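Long-range contact in 2-hydroxyethylphosphonate dioxygenase (Streptomyces viridochromogenes, PDB 4YAR), which uses non-heme iron and O2 to convert 2-hydroxyethylphosphonate into hydroxymethylphosphonate and formate on the biosynthetic route to the antibiotic bialaphos: residues 4-15 with 56-65. The protein carries 1 engineered substitution. Numbering follows the deposited sequence.
Sequences DPFKLAHWMNAR and LSVEPSQLAA
Asp4 and Ala65 bring their CA atoms to 4.4 Å, and the backbone N of Asp4 donates an almost straight hydrogen bond to Leu63 O (2.8 Å), tying the start of helix 5-15 to the loop 56-65. Asp4 suits the N-cap: its carboxylate, swung away from the backbone N (chi1 -175°), lets OD1 accept from Phe6 N, which no earlier helical turn can satisfy. One turn on, Lys7 is long enough to run extended past Gln62 O, so that NZ donates a 2.8 Å hydrogen bond to Ala64 O. The broad Trp11 takes Val58 CG1 over its six-membered ring, 3.7 Å from the centroid, in a CH-pi contact; the opposite face meets His10 CD2. Arg15, bent at chi2 (-51°), offers two N-H groups on one edge: NE (2.7 Å) and NH2 (2.8 Å) both donate hydrogen bonds to Leu56 O, beside Ser57, C-prime residue of the Schellman motif closing helix 49-55. Branched Leu56 crosses Leu8 at about a right angle, CD1 to CD1 3.7 Å, and its CD2 meets Met12 and Arg15; Leu63 CD2 touches Leu8 and Trp11. Within a predicted Cro/C1-type helix-turn-helix domain, Leu8 also packs on helix 30-36, Leu63 on helix 49-55.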
loop_
_atom_site.group_PDB
_atom_site.type_symbol
_atom_site.label_atom_id
_atom_site.label_comp_id
_atom_site.label_asym_id
_atom_site.label_seq_id
_atom_site.Cartn_x
_atom_site.Cartn_y
_atom_site.Cartn_z
ATOM N N ASP A 4 -8.382 -15.533 17.593
ATOM C CA ASP A 4 -7.025 -14.979 17.694
ATOM C C ASP A 4 -6.735 -14.804 19.166
ATOM O O ASP A 4 -7.427 -14.024 19.808
ATOM C CB ASP A 4 -6.998 -13.644 16.949
ATOM C CG ASP A 4 -5.629 -13.031 16.870
ATOM O OD1 ASP A 4 -4.798 -13.264 17.791
ATOM O OD2 ASP A 4 -5.387 -12.307 15.861
ATOM N N PRO A 5 -5.723 -15.509 19.697
ATOM C CA PRO A 5 -5.460 -15.409 21.119
ATOM C C PRO A 5 -5.007 -13.983 21.504
ATOM O O PRO A 5 -5.255 -13.544 22.628
ATOM C CB PRO A 5 -4.364 -16.449 21.391
ATOM C CG PRO A 5 -3.853 -16.860 20.062
ATOM C CD PRO A 5 -4.779 -16.399 18.996
ATOM N N PHE A 6 -4.421 -13.259 20.555
ATOM C CA PHE A 6 -4.001 -11.846 20.826
ATOM C C PHE A 6 -5.215 -10.955 21.042
ATOM O O PHE A 6 -5.247 -10.089 21.940
ATOM C CB PHE A 6 -3.157 -11.324 19.652
ATOM C CG PHE A 6 -2.615 -9.944 19.858
ATOM C CD1 PHE A 6 -1.770 -9.679 20.931
ATOM C CD2 PHE A 6 -2.916 -8.902 18.948
ATOM C CE1 PHE A 6 -1.238 -8.429 21.117
ATOM C CE2 PHE A 6 -2.372 -7.640 19.150
ATOM C CZ PHE A 6 -1.566 -7.403 20.254
ATOM N N LYS A 7 -6.229 -11.188 20.220
ATOM C CA LYS A 7 -7.411 -10.402 20.264
ATOM C C LYS A 7 -8.228 -10.803 21.493
ATOM O O LYS A 7 -8.876 -9.970 22.121
ATOM C CB LYS A 7 -8.224 -10.565 18.974
ATOM C CG LYS A 7 -7.623 -9.859 17.767
ATOM C CD LYS A 7 -8.427 -10.220 16.533
ATOM C CE LYS A 7 -7.951 -9.484 15.295
ATOM N NZ LYS A 7 -8.785 -9.897 14.130
ATOM N N LEU A 8 -8.183 -12.082 21.847
ATOM C CA LEU A 8 -8.993 -12.570 22.976
ATOM C C LEU A 8 -8.409 -12.024 24.278
ATOM O O LEU A 8 -9.134 -11.487 25.153
ATOM C CB LEU A 8 -9.032 -14.135 22.958
ATOM C CG LEU A 8 -9.670 -14.808 24.187
ATOM C CD1 LEU A 8 -11.092 -14.379 24.338
ATOM C CD2 LEU A 8 -9.557 -16.329 24.092
ATOM N N ALA A 9 -7.096 -12.130 24.407
ATOM C CA ALA A 9 -6.395 -11.635 25.572
ATOM C C ALA A 9 -6.623 -10.143 25.704
ATOM O O ALA A 9 -6.902 -9.673 26.800
ATOM C CB ALA A 9 -4.906 -11.970 25.532
ATOM N N HIS A 10 -6.512 -9.410 24.598
ATOM C CA HIS A 10 -6.785 -7.952 24.592
ATOM C C HIS A 10 -8.158 -7.601 25.191
ATOM O O HIS A 10 -8.296 -6.719 26.038
ATOM C CB HIS A 10 -6.689 -7.376 23.139
ATOM C CG HIS A 10 -7.322 -6.028 22.997
ATOM N ND1 HIS A 10 -6.783 -4.891 23.566
ATOM C CD2 HIS A 10 -8.481 -5.645 22.428
ATOM C CE1 HIS A 10 -7.583 -3.865 23.330
ATOM N NE2 HIS A 10 -8.628 -4.298 22.655
ATOM N N TRP A 11 -9.202 -8.334 24.788
ATOM C CA TRP A 11 -10.562 -8.033 25.274
ATOM C C TRP A 11 -10.810 -8.513 26.676
ATOM O O TRP A 11 -11.484 -7.836 27.471
ATOM C CB TRP A 11 -11.639 -8.516 24.291
ATOM C CG TRP A 11 -11.690 -7.620 23.097
ATOM C CD1 TRP A 11 -11.271 -7.899 21.831
ATOM C CD2 TRP A 11 -12.107 -6.256 23.090
ATOM N NE1 TRP A 11 -11.392 -6.794 21.031
ATOM C CE2 TRP A 11 -11.931 -5.774 21.770
ATOM C CE3 TRP A 11 -12.629 -5.396 24.064
ATOM C CZ2 TRP A 11 -12.242 -4.471 21.400
ATOM C CZ3 TRP A 11 -12.932 -4.061 23.681
ATOM C CH2 TRP A 11 -12.762 -3.642 22.370
ATOM N N MET A 12 -10.223 -9.627 27.052
ATOM C CA MET A 12 -10.245 -9.990 28.454
ATOM C C MET A 12 -9.586 -8.932 29.310
ATOM O O MET A 12 -10.131 -8.552 30.355
ATOM C CB MET A 12 -9.582 -11.342 28.722
ATOM C CG MET A 12 -10.351 -12.517 28.119
ATOM S SD MET A 12 -9.263 -13.993 28.079
ATOM C CE MET A 12 -8.996 -14.307 29.804
ATOM N N ASN A 13 -8.410 -8.479 28.895
ATOM C CA ASN A 13 -7.763 -7.397 29.651
ATOM C C ASN A 13 -8.605 -6.103 29.679
ATOM O O ASN A 13 -8.714 -5.416 30.730
ATOM C CB ASN A 13 -6.404 -7.107 29.062
ATOM C CG ASN A 13 -5.786 -5.898 29.713
ATOM O OD1 ASN A 13 -5.769 -4.785 29.154
ATOM N ND2 ASN A 13 -5.350 -6.085 30.922
ATOM N N ALA A 14 -9.234 -5.785 28.567
ATOM C CA ALA A 14 -10.076 -4.567 28.509
ATOM C C ALA A 14 -11.216 -4.595 29.479
ATOM O O ALA A 14 -11.522 -3.593 30.103
ATOM C CB ALA A 14 -10.578 -4.331 27.129
ATOM N N ARG A 15 -11.845 -5.752 29.641
ATOM C CA ARG A 15 -12.900 -5.920 30.624
ATOM C C ARG A 15 -12.434 -6.154 32.067
ATOM O O ARG A 15 -13.251 -6.142 32.973
ATOM C CB ARG A 15 -13.817 -7.104 30.172
ATOM C CG ARG A 15 -14.344 -6.984 28.746
ATOM C CD ARG A 15 -15.000 -5.627 28.440
ATOM N NE ARG A 15 -15.651 -5.631 27.148
ATOM C CZ ARG A 15 -15.730 -4.622 26.268
ATOM N NH1 ARG A 15 -15.166 -3.444 26.522
ATOM N NH2 ARG A 15 -16.331 -4.831 25.094
ATOM N N LEU A 56 -17.727 -10.892 26.496
ATOM C CA LEU A 56 -16.750 -9.799 26.410
ATOM C C LEU A 56 -17.346 -8.557 25.754
ATOM O O LEU A 56 -16.666 -7.559 25.504
ATOM C CB LEU A 56 -15.551 -10.297 25.620
ATOM C CG LEU A 56 -14.718 -11.363 26.329
ATOM C CD1 LEU A 56 -13.627 -11.958 25.454
ATOM C CD2 LEU A 56 -14.098 -10.770 27.597
ATOM N N SER A 57 -18.643 -8.601 25.526
ATOM C CA SER A 57 -19.378 -7.550 24.816
ATOM C C SER A 57 -18.751 -7.052 23.509
ATOM O O SER A 57 -18.674 -5.827 23.281
ATOM C CB SER A 57 -19.686 -6.390 25.751
ATOM O OG SER A 57 -20.090 -6.871 27.032
ATOM N N VAL A 58 -18.313 -7.996 22.668
ATOM C CA VAL A 58 -17.797 -7.698 21.320
ATOM C C VAL A 58 -18.505 -8.499 20.235
ATOM O O VAL A 58 -19.227 -9.467 20.503
ATOM C CB VAL A 58 -16.256 -7.898 21.168
ATOM C CG1 VAL A 58 -15.502 -6.958 22.105
ATOM C CG2 VAL A 58 -15.814 -9.356 21.357
ATOM N N GLU A 59 -18.292 -8.058 19.007
ATOM C CA GLU A 59 -18.765 -8.778 17.845
ATOM C C GLU A 59 -17.829 -9.944 17.591
ATOM O O GLU A 59 -16.624 -9.806 17.739
ATOM C CB GLU A 59 -18.812 -7.837 16.635
ATOM C CG GLU A 59 -19.809 -6.690 16.807
ATOM C CD GLU A 59 -21.253 -7.178 16.973
ATOM O OE1 GLU A 59 -21.763 -7.885 16.078
ATOM O OE2 GLU A 59 -21.881 -6.861 18.009
ATOM N N PRO A 60 -18.367 -11.106 17.188
ATOM C CA PRO A 60 -17.531 -12.269 16.985
ATOM C C PRO A 60 -16.278 -12.030 16.120
ATOM O O PRO A 60 -15.217 -12.633 16.387
ATOM C CB PRO A 60 -18.491 -13.270 16.344
ATOM C CG PRO A 60 -19.808 -12.936 16.946
ATOM C CD PRO A 60 -19.801 -11.431 17.033
ATOM N N SER A 61 -16.395 -11.149 15.129
ATOM C CA SER A 61 -15.267 -10.779 14.229
ATOM C C SER A 61 -14.133 -10.007 14.905
ATOM O O SER A 61 -12.998 -9.890 14.378
ATOM C CB SER A 61 -15.810 -9.915 13.096
ATOM O OG SER A 61 -16.333 -8.696 13.590
ATOM N N GLN A 62 -14.427 -9.433 16.065
ATOM C CA GLN A 62 -13.384 -8.813 16.834
ATOM C C GLN A 62 -12.517 -9.845 17.545
ATOM O O GLN A 62 -11.473 -9.494 18.083
ATOM C CB GLN A 62 -14.004 -7.870 17.844
ATOM C CG GLN A 62 -14.727 -6.704 17.197
ATOM C CD GLN A 62 -15.349 -5.762 18.208
ATOM O OE1 GLN A 62 -16.474 -5.960 18.656
ATOM N NE2 GLN A 62 -14.638 -4.706 18.537
ATOM N N LEU A 63 -12.945 -11.112 17.594
ATOM C CA LEU A 63 -12.088 -12.164 18.125
ATOM C C LEU A 63 -11.537 -13.075 17.038
ATOM O O LEU A 63 -10.754 -13.993 17.327
ATOM C CB LEU A 63 -12.867 -13.046 19.131
ATOM C CG LEU A 63 -13.454 -12.309 20.320
ATOM C CD1 LEU A 63 -14.382 -13.197 21.171
ATOM C CD2 LEU A 63 -12.320 -11.815 21.173
ATOM N N ALA A 64 -11.970 -12.854 15.807
ATOM C CA ALA A 64 -11.615 -13.732 14.670
ATOM C C ALA A 64 -10.163 -13.662 14.248
ATOM O O ALA A 64 -9.598 -12.565 14.106
ATOM C CB ALA A 64 -12.487 -13.390 13.476
ATOM N N ALA A 65 -9.572 -14.824 14.000
ATOM C CA ALA A 65 -8.193 -14.914 13.496
ATOM C C ALA A 65 -8.181 -14.742 11.983
ATOM O O ALA A 65 -9.147 -15.054 11.297
ATOM C CB ALA A 65 -7.542 -16.242 13.892
#